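Local coordinates for ferredoxin (Nitrosospira multiformis, PDB 3LMF), which is of unknown function but, as a four-helix bundle of the Csp copper-storage family, probably binds copper(I) ions inside its core, at residues 26-29 and 30-34; 60-64 and 65-69; 75-78 and 79-83; 84-87 and 88-91. All coordinates share one frame; numbering follows the deposited sequence.

All four contacts are local, joining neighbouring turns of a bundle built almost wholly of helix. Contact 1 (helix 8-36) and contact 2 (end of helix 43-64) lie on opposite sides of the chain's centre, their centres about 27 Å apart; both are buried, hold polar bonds to backbone oxygens, and touch the second subunit. Contacts 3 and 4 follow each other on helix 70-90. Contact 3 is closest to the chain's centre and has an ordinary helical backbone, whereas contact 4 is partly buried and its helix is weakening. Each sets one pair of cysteines inward, with charged side chains outside. Contacts 2 and 3 both meet the fourth subunit, whereas no other chain touches contact 4.

Contact 1 of 4, residues 26-29 and 30-34; sequences LRMA and MNHCL
The carboxamide of N31 turns back over the preceding turn of helix, and ND2 gives a 2.7 Å hydrogen bond to the backbone O of R27. The bond is somewhat bent (N-H...O 147°), and ND2 is tilted out of the carbonyl plane. With CG anti to the carbonyl carbon and beside its own backbone N (chi1 -68°), N31 can reach back in this way. It crosses the R27 side chain at about a right angle, yet the amide and guanidinium planes lie only 20° apart. ND2 also donates to the backbone O of L64 in the second subunit, while NH2 of R27 forms a salt bridge with E96. A leucine in place of N31 would probably leave R27 O without this donor and break the amide's link to the second subunit. Just beyond, helix 8-36 widens into a pi-type turn: C33 N bonds M28 O at 2.8 Å, five residues back, and N31 N makes only a weak bond to the same oxygen. L34 N likewise reaches back five residues to A29 O, weakly. The selenomethionine M28 runs beside H32, pointing the same way, and its CE meets the imidazole obliquely, 3.6 Å from H32 ND1, a buried nitrogen for which the model offers no partner. Packing is tight on another side, where CD2 of L26 presses on CG of the selenomethionine M30 at 3.4 Å. L26 and M30 both rest on M50 of helix 43-64, and M30 also packs on M50 of the third subunit.

Contact 2 of 4, residues 60-64 and 65-69; sequences LNFML and SGSRF
Helix 43-64 ends in a Schellman motif: G66 turns to positive phi (71°), S67 N bonds F62 O at 2.9 Å, and G66 N reaches M63 O only weakly. F62 O is gripped twice. S67 N approaches it nearly along the C=O axis, while S65 OG comes from above the carbonyl plane at 3.0 Å, its hydroxyl held between backbone N and carbonyl carbon (chi1 78°). The F62 ring packs against S67, its CD2 3.3 Å from S67 OG in an oblique approach, and the CB of F69 sits at the ring edge, 4.0 Å from F62 CE2. Trimming F62 to an alanine would probably open a gap beside S67 and leave F69 CB without this edge to rest on. S67 OG in turn accepts from F69 N at 2.9 Å, an ST turn that leads to F69 at the N-cap of the next helix. Farther along, F69 CE1 lies over one face of the R68 guanidinium. The hydroxyls of S65 and S67 are both hydrogen-bonded to N51 of the fourth subunit, and OD1 of N61 to Y22 of the second. Within the chain, F62 packs on S70 and V73 of helix 70-90, while the selenomethionine M63 fills the junction between that helix and L11 and C14 of helix 8-36.

Contact 3 of 4, residues 75-78 and 79-83; sequences GVCA and EICDA
The thiol of C77 faces that of C81 one turn farther along helix 70-90, SG to SG at 3.9 Å, too far for a disulfide. Their first torsions differ in a way that makes the two sulfurs converge: in C77 the sulfur points away from the backbone N (chi1 -172°), whereas SG of C81 is anti to the carbonyl carbon and folds back (chi1 -74°) to within 3.2 Å of C77 O. On a second side of the helix V76 and I80 lie side by side, pointing the same way, and touch by the end of one branch on the end of the other, V76 CG1 to I80 CD1 at 3.9 Å. The backbone that carries them is regular: C81 N bonds C77 O at 2.9 Å, D82 N bonds A78 O at 3.0 Å and I80 N bonds V76 O, with a weaker bond from E79 N to G75 O at the start. The faces have different neighbours. V76 meets V76 of the fourth subunit, and I80 packs on F62 there, so the aliphatic pair belongs to a subunit interface, flanked by a salt bridge from E79 to K72 of that subunit. D82 OD2 comes 3.2 Å from A78 O, an approach of two acceptors, and is taken up by R109 in a salt bridge. Both cysteines touch C56 of helix 43-64, and C81 also touches C104 of helix 95-112. Two thiols four residues apart, turned toward one another in a bundle core, are consistent with the paired cysteines by which Csp proteins bind copper(I).

Contact 4 of 4, residues 84-87 and 88-91; sequences CAKS and CEQL
One face of the E89 carboxylate lies over K86 CA, which is 3.9 Å from CD, and the chain leading to it presses CG to 3.1 Å from A85 O. E89 CG is anti to the carbonyl carbon (chi1 -70°) and the chain beyond it is extended, which carries the carboxylate along the helix surface to a salt bridge between OE1 and R102. The bonding of helix 70-90 weakens here. C88 N still bonds C84 O at 3.0 Å, but E89 N divides between A85 O and K86 O in two weak bonds, and Q90 N reaches S87 O weakly. On the inner side of this turn C84 and C88 repeat the four-residue spacing of the Csp cysteine pairs, SG to SG at 4.2 Å, beside C52 of helix 43-64 and C97 and C101 of helix 95-112. S87 turns its hydroxyl to ND1 of H45, a hydrogen bond to helix 43-64. L91, already leaving the helix, brings CD2 up to the outer end of the S87 carbonyl, 3.2 Å from its O, and packs on K39 and H40.

Contact 1 of 4, residues 26-29 and 30-34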
loop_
_atom_site.group_PDB
_atom_site.type_symbol
_atom_site.label_atom_id
_atom_site.label_comp_id
_atom_site.label_asym_id
_atom_site.label_seq_id
_atom_site.Cartn_x
_atom_site.Cartn_y
_atom_site.Cartn_z
ATOM N N LEU A 26 -9.386 -6.688 6.070
ATOM C CA LEU A 26 -9.856 -5.483 5.381
ATOM C C LEU A 26 -11.356 -5.575 5.086
ATOM O O LEU A 26 -12.113 -4.643 5.365
ATOM C CB LEU A 26 -9.106 -5.287 4.054
ATOM C CG LEU A 26 -8.732 -3.864 3.623
ATOM C CD1 LEU A 26 -8.529 -3.837 2.100
ATOM C CD2 LEU A 26 -9.814 -2.872 4.019
ATOM N N ARG A 27 -11.772 -6.702 4.519
ATOM C CA ARG A 27 -13.169 -6.911 4.165
ATOM C C ARG A 27 -14.119 -6.801 5.349
ATOM O O ARG A 27 -15.089 -6.040 5.319
ATOM C CB ARG A 27 -13.346 -8.279 3.495
ATOM C CG ARG A 27 -14.800 -8.647 3.204
ATOM C CD ARG A 27 -14.892 -9.900 2.340
ATOM N NE ARG A 27 -14.303 -11.080 2.977
ATOM C CZ ARG A 27 -14.855 -11.744 3.989
ATOM N NH1 ARG A 27 -16.018 -11.350 4.493
ATOM N NH2 ARG A 27 -14.247 -12.811 4.493
HETATM N N MSE A 28 -13.835 -7.552 6.399
HETATM C CA MSE A 28 -14.698 -7.541 7.569
HETATM C C MSE A 28 -14.746 -6.199 8.284
HETATM O O MSE A 28 -15.813 -5.763 8.728
HETATM C CB MSE A 28 -14.275 -8.654 8.517
HETATM C CG MSE A 28 -14.241 -9.985 7.806
HETATM SE SE MSE A 28 -14.746 -11.439 8.925
HETATM C CE MSE A 28 -16.666 -11.299 8.689
ATOM N N ALA A 29 -13.600 -5.538 8.385
ATOM C CA ALA A 29 -13.546 -4.240 9.041
ATOM C C ALA A 29 -14.361 -3.196 8.276
ATOM O O ALA A 29 -15.163 -2.472 8.863
ATOM C CB ALA A 29 -12.105 -3.781 9.156
HETATM N N MSE A 30 -14.156 -3.136 6.961
HETATM C CA MSE A 30 -14.838 -2.170 6.107
HETATM C C MSE A 30 -16.286 -2.529 5.764
HETATM O O MSE A 30 -17.020 -1.713 5.203
HETATM C CB MSE A 30 -14.032 -1.968 4.822
HETATM C CG MSE A 30 -12.666 -1.314 5.044
HETATM SE SE MSE A 30 -12.770 0.507 5.738
HETATM C CE MSE A 30 -12.599 0.135 7.634
ATOM N N ASN A 31 -16.696 -3.747 6.096
ATOM C CA ASN A 31 -18.061 -4.172 5.825
ATOM C C ASN A 31 -18.790 -4.583 7.101
ATOM O O ASN A 31 -19.459 -3.762 7.722
ATOM C CB ASN A 31 -18.057 -5.315 4.806
ATOM C CG ASN A 31 -17.597 -4.859 3.434
ATOM O OD1 ASN A 31 -18.318 -4.153 2.738
ATOM N ND2 ASN A 31 -16.384 -5.238 3.051
ATOM N N HIS A 32 -18.646 -5.844 7.496
ATOM C CA HIS A 32 -19.306 -6.367 8.693
ATOM C C HIS A 32 -19.239 -5.428 9.906
ATOM O O HIS A 32 -20.270 -4.988 10.415
ATOM C CB HIS A 32 -18.702 -7.723 9.071
ATOM C CG HIS A 32 -19.408 -8.410 10.202
ATOM N ND1 HIS A 32 -18.818 -9.407 10.948
ATOM C CD2 HIS A 32 -20.655 -8.249 10.706
ATOM C CE1 HIS A 32 -19.672 -9.830 11.866
ATOM N NE2 HIS A 32 -20.792 -9.145 11.740
ATOM N N CYS A 33 -18.029 -5.124 10.363
ATOM C CA CYS A 33 -17.854 -4.265 11.523
ATOM C C CYS A 33 -18.451 -2.867 11.386
ATOM O O CYS A 33 -19.091 -2.375 12.313
ATOM C CB CYS A 33 -16.369 -4.176 11.895
ATOM S SG CYS A 33 -15.679 -5.752 12.485
ATOM N N LEU A 34 -18.245 -2.216 10.248
ATOM C CA LEU A 34 -18.799 -0.876 10.062
ATOM C C LEU A 34 -20.326 -0.883 10.025
ATOM O O LEU A 34 -20.968 0.056 10.492
ATOM C CB LEU A 34 -18.256 -0.231 8.778
ATOM C CG LEU A 34 -16.821 0.295 8.847
ATOM C CD1 LEU A 34 -16.427 0.938 7.521
ATOM C CD2 LEU A 34 -16.717 1.301 9.980
#

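Contact 2 of 4, residues 60-64 and 65-69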
loop_
_atom_site.group_PDB
_atom_site.type_symbol
_atom_site.label_atom_id
_atom_site.label_comp_id
_atom_site.label_asym_id
_atom_site.label_seq_id
_atom_site.Cartn_x
_atom_site.Cartn_y
_atom_site.Cartn_z
ATOM N N LEU A 60 3.275 -9.970 2.892
ATOM C CA LEU A 60 3.000 -10.588 1.605
ATOM C C LEU A 60 3.903 -9.981 0.538
ATOM O O LEU A 60 4.525 -10.695 -0.235
ATOM C CB LEU A 60 1.530 -10.373 1.219
ATOM C CG LEU A 60 1.119 -10.819 -0.190
ATOM C CD1 LEU A 60 1.382 -12.310 -0.357
ATOM C CD2 LEU A 60 -0.354 -10.508 -0.415
ATOM N N ASN A 61 3.978 -8.657 0.501
ATOM C CA ASN A 61 4.807 -7.996 -0.493
ATOM C C ASN A 61 6.292 -8.304 -0.320
ATOM O O ASN A 61 6.996 -8.506 -1.308
ATOM C CB ASN A 61 4.570 -6.482 -0.472
ATOM C CG ASN A 61 3.200 -6.102 -1.037
ATOM O OD1 ASN A 61 2.474 -6.955 -1.561
ATOM N ND2 ASN A 61 2.847 -4.824 -0.945
ATOM N N PHE A 62 6.772 -8.346 0.917
ATOM C CA PHE A 62 8.177 -8.651 1.142
ATOM C C PHE A 62 8.545 -10.042 0.641
ATOM O O PHE A 62 9.581 -10.225 0.012
ATOM C CB PHE A 62 8.528 -8.512 2.632
ATOM C CG PHE A 62 9.079 -7.167 2.993
ATOM C CD1 PHE A 62 8.335 -6.011 2.763
ATOM C CD2 PHE A 62 10.355 -7.047 3.534
ATOM C CE1 PHE A 62 8.853 -4.750 3.067
ATOM C CE2 PHE A 62 10.881 -5.789 3.840
ATOM C CZ PHE A 62 10.131 -4.640 3.606
HETATM N N MSE A 63 7.690 -11.017 0.912
HETATM C CA MSE A 63 7.948 -12.376 0.476
HETATM C C MSE A 63 7.770 -12.517 -1.033
HETATM O O MSE A 63 8.487 -13.275 -1.676
HETATM C CB MSE A 63 7.029 -13.356 1.211
HETATM C CG MSE A 63 7.417 -13.575 2.668
HETATM SE SE MSE A 63 6.128 -14.640 3.643
HETATM C CE MSE A 63 6.711 -16.409 3.155
ATOM N N LEU A 64 6.817 -11.794 -1.603
ATOM C CA LEU A 64 6.622 -11.872 -3.040
ATOM C C LEU A 64 7.843 -11.305 -3.753
ATOM O O LEU A 64 8.266 -11.839 -4.774
ATOM C CB LEU A 64 5.379 -11.092 -3.464
ATOM C CG LEU A 64 4.059 -11.787 -3.156
ATOM C CD1 LEU A 64 2.927 -10.814 -3.374
ATOM C CD2 LEU A 64 3.902 -13.021 -4.041
ATOM N N SER A 65 8.420 -10.244 -3.191
ATOM C CA SER A 65 9.569 -9.588 -3.787
ATOM C C SER A 65 10.895 -10.288 -3.510
ATOM O O SER A 65 11.937 -9.853 -4.000
ATOM C CB SER A 65 9.655 -8.140 -3.300
ATOM O OG SER A 65 10.194 -8.088 -1.989
ATOM N N GLY A 66 10.854 -11.364 -2.730
ATOM C CA GLY A 66 12.064 -12.101 -2.407
ATOM C C GLY A 66 12.993 -11.352 -1.470
ATOM O O GLY A 66 14.213 -11.467 -1.576
ATOM N N SER A 67 12.421 -10.576 -0.551
ATOM C CA SER A 67 13.227 -9.799 0.388
ATOM C C SER A 67 13.951 -10.690 1.377
ATOM O O SER A 67 13.450 -11.748 1.762
ATOM C CB SER A 67 12.347 -8.828 1.171
ATOM O OG SER A 67 13.093 -8.165 2.185
ATOM N N ARG A 68 15.137 -10.275 1.796
ATOM C CA ARG A 68 15.852 -11.080 2.766
ATOM C C ARG A 68 15.414 -10.637 4.159
ATOM O O ARG A 68 15.840 -11.206 5.155
ATOM C CB ARG A 68 17.363 -10.934 2.579
ATOM C CG ARG A 68 17.884 -9.528 2.673
ATOM C CD ARG A 68 19.217 -9.430 1.969
ATOM N NE ARG A 68 19.919 -8.198 2.308
ATOM C CZ ARG A 68 20.417 -7.934 3.514
ATOM N NH1 ARG A 68 20.289 -8.821 4.497
ATOM N NH2 ARG A 68 21.038 -6.783 3.741
ATOM N N PHE A 69 14.540 -9.633 4.218
ATOM C CA PHE A 69 14.043 -9.147 5.495
ATOM C C PHE A 69 12.650 -9.680 5.856
ATOM O O PHE A 69 12.070 -9.266 6.854
ATOM C CB PHE A 69 14.040 -7.613 5.523
ATOM C CG PHE A 69 15.415 -7.003 5.570
ATOM C CD1 PHE A 69 16.055 -6.598 4.403
ATOM C CD2 PHE A 69 16.092 -6.879 6.781
ATOM C CE1 PHE A 69 17.350 -6.076 4.442
ATOM C CE2 PHE A 69 17.393 -6.357 6.831
ATOM C CZ PHE A 69 18.022 -5.958 5.660
#

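Contact 3 of 4, residues 75-78 and 79-83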
loop_
_atom_site.group_PDB
_atom_site.type_symbol
_atom_site.label_atom_id
_atom_site.label_comp_id
_atom_site.label_asym_id
_atom_site.label_seq_id
_atom_site.Cartn_x
_atom_site.Cartn_y
_atom_site.Cartn_z
ATOM N N GLY A 75 7.825 -11.619 11.782
ATOM C CA GLY A 75 7.801 -11.704 13.233
ATOM C C GLY A 75 6.879 -10.648 13.824
ATOM O O GLY A 75 6.146 -10.901 14.783
ATOM N N VAL A 76 6.918 -9.455 13.246
ATOM C CA VAL A 76 6.081 -8.364 13.708
ATOM C C VAL A 76 4.642 -8.643 13.300
ATOM O O VAL A 76 3.705 -8.386 14.065
ATOM C CB VAL A 76 6.542 -7.030 13.107
ATOM C CG1 VAL A 76 5.550 -5.930 13.432
ATOM C CG2 VAL A 76 7.920 -6.682 13.654
ATOM N N CYS A 77 4.467 -9.188 12.101
ATOM C CA CYS A 77 3.138 -9.508 11.608
ATOM C C CYS A 77 2.450 -10.533 12.508
ATOM O O CYS A 77 1.257 -10.419 12.774
ATOM C CB CYS A 77 3.223 -10.027 10.168
ATOM S SG CYS A 77 1.625 -10.268 9.338
ATOM N N ALA A 78 3.193 -11.531 12.982
ATOM C CA ALA A 78 2.607 -12.557 13.851
ATOM C C ALA A 78 2.077 -11.946 15.143
ATOM O O ALA A 78 1.008 -12.316 15.624
ATOM C CB ALA A 78 3.639 -13.629 14.179
ATOM N N GLU A 79 2.828 -11.000 15.694
ATOM C CA GLU A 79 2.438 -10.344 16.930
ATOM C C GLU A 79 1.120 -9.581 16.755
ATOM O O GLU A 79 0.226 -9.679 17.595
ATOM C CB GLU A 79 3.548 -9.397 17.373
ATOM C CG GLU A 79 3.501 -9.016 18.830
ATOM C CD GLU A 79 4.739 -8.247 19.259
ATOM O OE1 GLU A 79 5.858 -8.739 19.000
ATOM O OE2 GLU A 79 4.592 -7.158 19.852
ATOM N N ILE A 80 1.000 -8.836 15.659
ATOM C CA ILE A 80 -0.208 -8.062 15.383
ATOM C C ILE A 80 -1.404 -8.965 15.084
ATOM O O ILE A 80 -2.526 -8.665 15.477
ATOM C CB ILE A 80 0.033 -7.086 14.205
ATOM C CG1 ILE A 80 1.130 -6.100 14.592
ATOM C CG2 ILE A 80 -1.250 -6.358 13.841
ATOM C CD1 ILE A 80 1.660 -5.270 13.442
ATOM N N CYS A 81 -1.156 -10.075 14.396
ATOM C CA CYS A 81 -2.219 -11.021 14.078
ATOM C C CYS A 81 -2.794 -11.640 15.358
ATOM O O CYS A 81 -4.011 -11.783 15.483
ATOM C CB CYS A 81 -1.701 -12.131 13.154
ATOM S SG CYS A 81 -1.417 -11.618 11.415
ATOM N N ASP A 82 -1.923 -12.012 16.300
ATOM C CA ASP A 82 -2.373 -12.599 17.563
ATOM C C ASP A 82 -3.240 -11.610 18.320
ATOM O O ASP A 82 -4.267 -11.981 18.889
ATOM C CB ASP A 82 -1.198 -12.997 18.465
ATOM C CG ASP A 82 -0.578 -14.330 18.080
ATOM O OD1 ASP A 82 -1.326 -15.307 17.846
ATOM O OD2 ASP A 82 0.670 -14.405 18.037
ATOM N N ALA A 83 -2.819 -10.353 18.351
ATOM C CA ALA A 83 -3.599 -9.349 19.054
ATOM C C ALA A 83 -4.942 -9.145 18.353
ATOM O O ALA A 83 -5.973 -9.044 19.010
ATOM C CB ALA A 83 -2.824 -8.028 19.138
#

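Contact 4 of 4, residues 84-87 and 88-91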
loop_
_atom_site.group_PDB
_atom_site.type_symbol
_atom_site.label_atom_id
_atom_site.label_comp_id
_atom_site.label_asym_id
_atom_site.label_seq_id
_atom_site.Cartn_x
_atom_site.Cartn_y
_atom_site.Cartn_z
ATOM N N CYS A 84 -4.943 -9.106 17.022
ATOM C CA CYS A 84 -6.195 -8.912 16.295
ATOM C C CYS A 84 -7.149 -10.085 16.521
ATOM O O CYS A 84 -8.358 -9.896 16.639
ATOM C CB CYS A 84 -5.930 -8.725 14.795
ATOM S SG CYS A 84 -7.411 -8.355 13.796
ATOM N N ALA A 85 -6.603 -11.295 16.586
ATOM C CA ALA A 85 -7.426 -12.485 16.809
ATOM C C ALA A 85 -8.131 -12.410 18.161
ATOM O O ALA A 85 -9.296 -12.787 18.286
ATOM C CB ALA A 85 -6.567 -13.746 16.748
ATOM N N LYS A 86 -7.423 -11.925 19.173
ATOM C CA LYS A 86 -8.003 -11.817 20.503
ATOM C C LYS A 86 -9.077 -10.737 20.539
ATOM O O LYS A 86 -10.094 -10.878 21.224
ATOM C CB LYS A 86 -6.912 -11.529 21.534
ATOM C CG LYS A 86 -5.956 -12.700 21.721
ATOM C CD LYS A 86 -4.916 -12.419 22.793
ATOM C CE LYS A 86 -3.934 -13.578 22.931
ATOM N NZ LYS A 86 -2.865 -13.277 23.929
ATOM N N SER A 87 -8.855 -9.665 19.789
ATOM C CA SER A 87 -9.822 -8.578 19.731
ATOM C C SER A 87 -11.112 -9.080 19.087
ATOM O O SER A 87 -12.204 -8.748 19.539
ATOM C CB SER A 87 -9.250 -7.410 18.924
ATOM O OG SER A 87 -10.144 -6.313 18.915
ATOM N N CYS A 88 -10.984 -9.895 18.043
ATOM C CA CYS A 88 -12.156 -10.427 17.355
ATOM C C CYS A 88 -12.915 -11.487 18.162
ATOM O O CYS A 88 -14.089 -11.751 17.890
ATOM C CB CYS A 88 -11.764 -11.005 15.993
ATOM S SG CYS A 88 -11.298 -9.773 14.753
ATOM N N GLU A 89 -12.252 -12.093 19.145
ATOM C CA GLU A 89 -12.896 -13.110 19.978
ATOM C C GLU A 89 -14.069 -12.509 20.750
ATOM O O GLU A 89 -15.040 -13.199 21.061
ATOM C CB GLU A 89 -11.892 -13.714 20.970
ATOM C CG GLU A 89 -10.824 -14.586 20.333
ATOM C CD GLU A 89 -9.818 -15.133 21.342
ATOM O OE1 GLU A 89 -8.910 -15.876 20.923
ATOM O OE2 GLU A 89 -9.932 -14.821 22.546
ATOM N N GLN A 90 -13.966 -11.216 21.047
ATOM C CA GLN A 90 -14.996 -10.485 21.781
ATOM C C GLN A 90 -16.299 -10.305 20.990
ATOM O O GLN A 90 -17.388 -10.388 21.558
ATOM C CB GLN A 90 -14.474 -9.096 22.176
ATOM C CG GLN A 90 -14.455 -8.807 23.672
ATOM C CD GLN A 90 -13.196 -9.308 24.352
ATOM O OE1 GLN A 90 -12.097 -8.835 23.987
ATOM N NE2 GLN A 90 -13.304 -10.169 25.254
ATOM N N LEU A 91 -16.186 -10.059 19.686
ATOM C CA LEU A 91 -17.357 -9.838 18.838
ATOM C C LEU A 91 -17.923 -11.088 18.181
ATOM O O LEU A 91 -17.255 -12.115 18.096
ATOM C CB LEU A 91 -17.032 -8.818 17.749
ATOM C CG LEU A 91 -16.429 -7.483 18.185
ATOM C CD1 LEU A 91 -17.128 -6.982 19.441
ATOM C CD2 LEU A 91 -14.947 -7.653 18.432
#